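ABC transporter substrate-binding protein (Staphylococcus aureus subsp. aureus NCTC 8325, PDB 3UN6) probably serves as the substrate-binding component of an ABC-type import system, a periplasmic-binding-protein-like receptor that binds zinc, though its natural ligand is not established. Local coordinates at residues A[42-45]-A[46-49]; A[256-259]-A[260-264]. All blocks are in the same frame, centred on the assembly; numbering follows the deposited sequence.

Overall arrangement
Interaction 1 is the turn that carries strand 36-41 into helix 48-58 and presents His46 to a zinc ion; interaction 2 is an i to i+4 stretch of helix 254-264, packed against it from outside. Their centres lie about 10 Å apart and they meet directly: Met261 SE of interaction 2 is 3.6 Å from Thr45 CG2, and Met261 CG is 3.9 Å from Ala48 CB. Interaction 1 is buried, with its centre about 7 Å from the centre of the chain, whereas interaction 2 lies about 17 Å out. Met261 thus backs the metal-bearing turn without approaching the metal, its side chain staying about 12 Å from a zinc ion.

Interaction 1: A[42-45]-A[46-49]; sequences LPIT and HSAN. With ZN (zinc ion), chain B.
His46 reaches past the Ile44 side chain to bind zinc through ND1 at 2.1 Å. Water 1, at 2.4 Å from the zinc, and the SG atoms of Cys220 and Cys221 are the other ligands, so one imidazole and two cysteines from a distant part of the chain grip the ion. With CG of His46 anti to its carbonyl carbon (chi1 -59°), the ring swings past the Thr45 side chain, whose OG1 comes within 3.3 Å of His46 CD2. That hydroxyl hydrogen-bonds to Thr279 OG1. Ile44 CD1 packs on His46 CB at 3.8 Å, shielding the root of the imidazole. Away from the zinc, NE2 has a weak hydrogen bond to the carbonyl of Gly117, and the ring stacks with that of His114, both likely to limit its rotation.

Behind the ring the backbone winds into a short 3-10 turn. Ser47 N donates to Ile44 O at 3.1 Å, nearly straight at 166°, and Ala48 N to Thr45 O at 3.2 Å. Ser47 OG, turned back between its own N and carbonyl carbon (chi1 75°), donates to Leu42 O at 2.7 Å and so ties the turn to the inverse gamma turn centred on Pro43. The whole is the bend between strand 36-41 and helix 48-58: Leu42 and Ile44 lean on Trp75 at the start of helix 75-83, Ile44 and His46 also touch Ala192 of strand 188-192, and Thr45 and Ala48 rest against Met261 of helix 254-264.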
ATOM      1  N   LEU A  42       2.561   6.502   4.578  1.00 22.64           N
ATOM      2  CA  LEU A  42       3.441   7.023   3.545  1.00 22.95           C
ATOM      3  C   LEU A  42       2.536   7.754   2.536  1.00 23.28           C
ATOM      4  O   LEU A  42       1.357   7.325   2.342  1.00 24.37           O
ATOM      5  CB  LEU A  42       4.246   5.920   2.862  1.00 22.38           C
ATOM      6  CG  LEU A  42       5.625   5.560   3.437  1.00 24.35           C
ATOM      7  CD1 LEU A  42       5.542   4.836   4.817  1.00 20.50           C
ATOM      8  CD2 LEU A  42       6.379   4.690   2.395  1.00 21.79           C
ATOM      9  N   PRO A  43       3.057   8.832   1.875  1.00 22.71           N
ATOM     10  CA  PRO A  43       2.280   9.653   0.916  1.00 22.22           C
ATOM     11  C   PRO A  43       2.124   8.996  -0.473  1.00 23.20           C
ATOM     12  O   PRO A  43       2.634   9.474  -1.469  1.00 20.55           O
ATOM     13  CB  PRO A  43       3.094  10.949   0.831  1.00 22.66           C
ATOM     14  CG  PRO A  43       4.520  10.492   1.008  1.00 24.49           C
ATOM     15  CD  PRO A  43       4.464   9.294   1.954  1.00 23.05           C
ATOM     16  N   ILE A  44       1.383   7.897  -0.492  1.00 22.57           N
ATOM     17  CA  ILE A  44       1.120   7.125  -1.681  1.00 21.94           C
ATOM     18  C   ILE A  44      -0.398   7.006  -1.777  1.00 21.73           C
ATOM     19  O   ILE A  44      -1.093   7.217  -0.782  1.00 21.17           O
ATOM     20  CB  ILE A  44       1.728   5.754  -1.569  1.00 20.70           C
ATOM     21  CG1 ILE A  44       1.248   5.068  -0.270  1.00 18.83           C
ATOM     22  CG2 ILE A  44       3.268   5.858  -1.606  1.00 21.11           C
ATOM     23  CD1 ILE A  44       1.790   3.656  -0.058  1.00 17.43           C
ATOM     24  N   THR A  45      -0.916   6.677  -2.954  1.00 22.40           N
ATOM     25  CA  THR A  45      -2.379   6.557  -3.128  1.00 22.56           C
ATOM     26  C   THR A  45      -2.988   5.482  -2.234  1.00 22.38           C
ATOM     27  O   THR A  45      -4.187   5.524  -1.931  1.00 23.76           O
ATOM     28  CB  THR A  45      -2.789   6.225  -4.571  1.00 23.39           C
ATOM     29  OG1 THR A  45      -2.346   4.906  -4.916  1.00 23.84           O
ATOM     30  CG2 THR A  45      -2.234   7.260  -5.558  1.00 21.86           C
ATOM     31  N   HIS A  46      -2.173   4.535  -1.790  1.00 20.92           N
ATOM     32  CA  HIS A  46      -2.691   3.466  -0.967  1.00 21.84           C
ATOM     33  C   HIS A  46      -3.123   3.912   0.408  1.00 22.35           C
ATOM     34  O   HIS A  46      -3.833   3.173   1.095  1.00 23.38           O
ATOM     35  CB  HIS A  46      -1.706   2.302  -0.855  1.00 20.92           C
ATOM     36  CG  HIS A  46      -1.341   1.709  -2.176  1.00 22.18           C
ATOM     37  ND1 HIS A  46      -0.414   0.706  -2.305  1.00 20.05           N
ATOM     38  CD2 HIS A  46      -1.739   2.023  -3.432  1.00 23.17           C
ATOM     39  CE1 HIS A  46      -0.286   0.391  -3.580  1.00 26.46           C
ATOM     40  NE2 HIS A  46      -1.078   1.180  -4.287  1.00 23.74           N
ATOM     41  N   SER A  47      -2.725   5.116   0.801  1.00 22.07           N
ATOM     42  CA  SER A  47      -3.092   5.633   2.109  1.00 21.67           C
ATOM     43  C   SER A  47      -4.037   6.813   2.037  1.00 22.83           C
ATOM     44  O   SER A  47      -4.378   7.370   3.070  1.00 24.86           O
ATOM     45  CB  SER A  47      -1.808   6.067   2.861  1.00 22.02           C
ATOM     46  OG  SER A  47      -1.317   7.279   2.325  1.00 26.30           O
ATOM     47  N   ALA A  48      -4.482   7.183   0.830  1.00 23.50           N
ATOM     48  CA  ALA A  48      -5.284   8.385   0.611  1.00 23.17           C
ATOM     49  C   ALA A  48      -6.670   8.358   1.263  1.00 24.13           C
ATOM     50  O   ALA A  48      -7.228   9.414   1.536  1.00 23.22           O
ATOM     51  CB  ALA A  48      -5.419   8.653  -0.884  1.00 23.31           C
ATOM     52  N   ASN A  49      -7.223   7.171   1.518  1.00 22.70           N
ATOM     53  CA  ASN A  49      -8.522   7.104   2.193  1.00 24.13           C
ATOM     54  C   ASN A  49      -8.423   7.632   3.635  1.00 24.29           C
ATOM     55  O   ASN A  49      -9.407   8.058   4.188  1.00 25.16           O
ATOM     56  CB  ASN A  49      -9.130   5.697   2.188  1.00 24.40           C
ATOM     57  CG  ASN A  49     -10.618   5.716   2.515  1.00 23.05           C
ATOM     58  OD1 ASN A  49     -11.368   6.516   1.975  1.00 26.12           O
ATOM     59  ND2 ASN A  49     -11.038   4.850   3.408  1.00 23.82           N
TER
HETATM   60 ZN    ZN B 325       0.673  -0.456  -0.921  1.00 23.00          ZN
HETATM   61  O   HOH W   1       2.868   0.434  -1.234  1.00 17.68           O

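Interaction 2: A[256-259]-A[260-264]; sequences QSVD and IMTHH
Gln256 O accepts from Ile260 N at 2.8 Å (169° at the hydrogen), and the same i to i+4 alpha-helical pattern carries Met261 N to Ser257 O and Thr262 N to Val258 O along helix 254-264. On the less buried side Thr262 adds a side-chain bond of its own: with OG1 tucked between its backbone N and carbonyl carbon (chi1 53°), it folds back to Asp259 O at 3.0 Å. His263 N reaches that same oxygen at 3.3 Å, from the same face of the carbonyl plane, so two donors share one acceptor. The Asp259 carboxylate turns away to a salt bridge with Arg269 of the neighbouring helix 269-277.

Over the buried side, Met261, a selenomethionine, lays its chain back along the preceding turn: CG lies 3.2 Å from Ser257 O, and the bend at chi3 (-65°) brings CE to 3.6 Å from that oxygen. Its side chain also touches Ala276 of helix 269-277. Ile260 packs on Met51 and Met52 of helix 48-58. Gln256 OE1 touches Ile260 CG1 at 3.9 Å. Near the end of the helix His264 ND1 donates to Ile260 O at 3.2 Å, with the acceptor in the plane of the imidazole.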
ATOM      1  N   GLN A 256     -12.809  13.851  -6.521  1.00 42.29           N
ATOM      2  CA  GLN A 256     -12.522  13.859  -5.087  1.00 40.67           C
ATOM      3  C   GLN A 256     -11.188  13.234  -4.707  1.00 37.05           C
ATOM      4  O   GLN A 256     -10.454  13.817  -3.917  1.00 37.18           O
ATOM      5  CB  GLN A 256     -13.649  13.177  -4.293  1.00 41.16           C
ATOM      6  CG  GLN A 256     -14.649  14.150  -3.625  1.00 46.92           C
ATOM      7  CD  GLN A 256     -14.056  14.838  -2.360  1.00 49.67           C
ATOM      8  OE1 GLN A 256     -12.839  14.818  -2.130  1.00 48.48           O
ATOM      9  NE2 GLN A 256     -14.925  15.436  -1.546  1.00 52.78           N
ATOM     10  N   SER A 257     -10.870  12.057  -5.236  1.00 33.75           N
ATOM     11  CA  SER A 257      -9.616  11.411  -4.851  1.00 32.03           C
ATOM     12  C   SER A 257      -8.427  12.286  -5.252  1.00 31.11           C
ATOM     13  O   SER A 257      -7.455  12.389  -4.492  1.00 29.88           O
ATOM     14  CB  SER A 257      -9.486   9.993  -5.419  1.00 31.59           C
ATOM     15  OG  SER A 257      -9.643   9.981  -6.826  1.00 32.61           O
ATOM     16  N   VAL A 258      -8.519  12.919  -6.424  1.00 27.73           N
ATOM     17  CA  VAL A 258      -7.466  13.832  -6.891  1.00 28.83           C
ATOM     18  C   VAL A 258      -7.369  15.020  -5.948  1.00 28.23           C
ATOM     19  O   VAL A 258      -6.296  15.340  -5.469  1.00 27.44           O
ATOM     20  CB  VAL A 258      -7.699  14.357  -8.360  1.00 29.11           C
ATOM     21  CG1 VAL A 258      -6.685  15.465  -8.709  1.00 29.84           C
ATOM     22  CG2 VAL A 258      -7.617  13.187  -9.388  1.00 30.16           C
ATOM     23  N   ASP A 259      -8.502  15.669  -5.686  1.00 29.94           N
ATOM     24  CA  ASP A 259      -8.548  16.846  -4.798  1.00 31.47           C
ATOM     25  C   ASP A 259      -7.987  16.527  -3.394  1.00 30.59           C
ATOM     26  O   ASP A 259      -7.229  17.318  -2.830  1.00 30.86           O
ATOM     27  CB  ASP A 259      -9.983  17.394  -4.704  1.00 32.89           C
ATOM     28  CG  ASP A 259     -10.493  17.986  -6.045  1.00 35.90           C
ATOM     29  OD1 ASP A 259      -9.666  18.380  -6.893  1.00 35.80           O
ATOM     30  OD2 ASP A 259     -11.729  18.062  -6.235  1.00 37.79           O
ATOM     31  N   ILE A 260      -8.357  15.379  -2.837  1.00 29.44           N
ATOM     32  CA  ILE A 260      -7.798  14.959  -1.534  1.00 29.35           C
ATOM     33  C   ILE A 260      -6.277  14.887  -1.573  1.00 26.98           C
ATOM     34  O   ILE A 260      -5.593  15.441  -0.729  1.00 25.84           O
ATOM     35  CB  ILE A 260      -8.342  13.579  -1.092  1.00 29.25           C
ATOM     36  CG1 ILE A 260      -9.610  13.753  -0.250  1.00 34.29           C
ATOM     37  CG2 ILE A 260      -7.345  12.867  -0.245  1.00 33.13           C
ATOM     38  CD1 ILE A 260      -9.375  14.528   1.088  1.00 37.35           C
HETATM   39  N   MSE A 261      -5.754  14.192  -2.571  1.00 26.50           N
HETATM   40  CA  MSE A 261      -4.329  14.016  -2.685  1.00 27.15           C
HETATM   41  C   MSE A 261      -3.550  15.297  -2.997  1.00 27.07           C
HETATM   42  O   MSE A 261      -2.478  15.498  -2.429  1.00 26.43           O
HETATM   43  CB  MSE A 261      -4.013  12.938  -3.711  1.00 26.90           C
HETATM   44  CG  MSE A 261      -4.578  11.584  -3.298  1.00 28.17           C
HETATM   45 SE   MSE A 261      -3.923  10.218  -4.462  1.00 37.54          SE
HETATM   46  CE  MSE A 261      -4.650  10.705  -5.995  1.00 17.43           C
ATOM     47  N   THR A 262      -4.072  16.162  -3.867  1.00 26.76           N
ATOM     48  CA  THR A 262      -3.344  17.390  -4.200  1.00 26.69           C
ATOM     49  C   THR A 262      -3.155  18.214  -2.951  1.00 28.49           C
ATOM     50  O   THR A 262      -2.130  18.888  -2.764  1.00 28.10           O
ATOM     51  CB  THR A 262      -4.041  18.230  -5.290  1.00 28.38           C
ATOM     52  OG1 THR A 262      -5.403  18.471  -4.919  1.00 28.11           O
ATOM     53  CG2 THR A 262      -4.000  17.509  -6.641  1.00 26.52           C
ATOM     54  N   HIS A 263      -4.144  18.157  -2.078  1.00 28.95           N
ATOM     55  CA  HIS A 263      -4.068  18.887  -0.850  1.00 31.13           C
ATOM     56  C   HIS A 263      -2.919  18.417   0.051  1.00 31.58           C
ATOM     57  O   HIS A 263      -2.107  19.225   0.502  1.00 34.04           O
ATOM     58  CB  HIS A 263      -5.399  18.759  -0.103  1.00 32.03           C
ATOM     59  CG  HIS A 263      -5.437  19.530   1.179  1.00 35.66           C
ATOM     60  ND1 HIS A 263      -5.838  20.844   1.245  1.00 40.77           N
ATOM     61  CD2 HIS A 263      -5.099  19.177   2.443  1.00 38.94           C
ATOM     62  CE1 HIS A 263      -5.762  21.266   2.495  1.00 41.71           C
ATOM     63  NE2 HIS A 263      -5.313  20.274   3.243  1.00 41.93           N
ATOM     64  N   HIS A 264      -2.839  17.108   0.270  1.00 30.89           N
ATOM     65  CA  HIS A 264      -1.891  16.506   1.208  1.00 31.86           C
ATOM     66  C   HIS A 264      -0.532  16.118   0.685  1.00 32.01           C
ATOM     67  O   HIS A 264       0.447  16.165   1.438  1.00 33.38           O
ATOM     68  CB  HIS A 264      -2.504  15.240   1.813  1.00 31.37           C
ATOM     69  CG  HIS A 264      -3.607  15.513   2.780  1.00 35.25           C
ATOM     70  ND1 HIS A 264      -4.927  15.634   2.396  1.00 35.99           N
ATOM     71  CD2 HIS A 264      -3.583  15.702   4.121  1.00 36.39           C
ATOM     72  CE1 HIS A 264      -5.670  15.872   3.464  1.00 36.77           C
ATOM     73  NE2 HIS A 264      -4.879  15.926   4.520  1.00 35.56           N
TER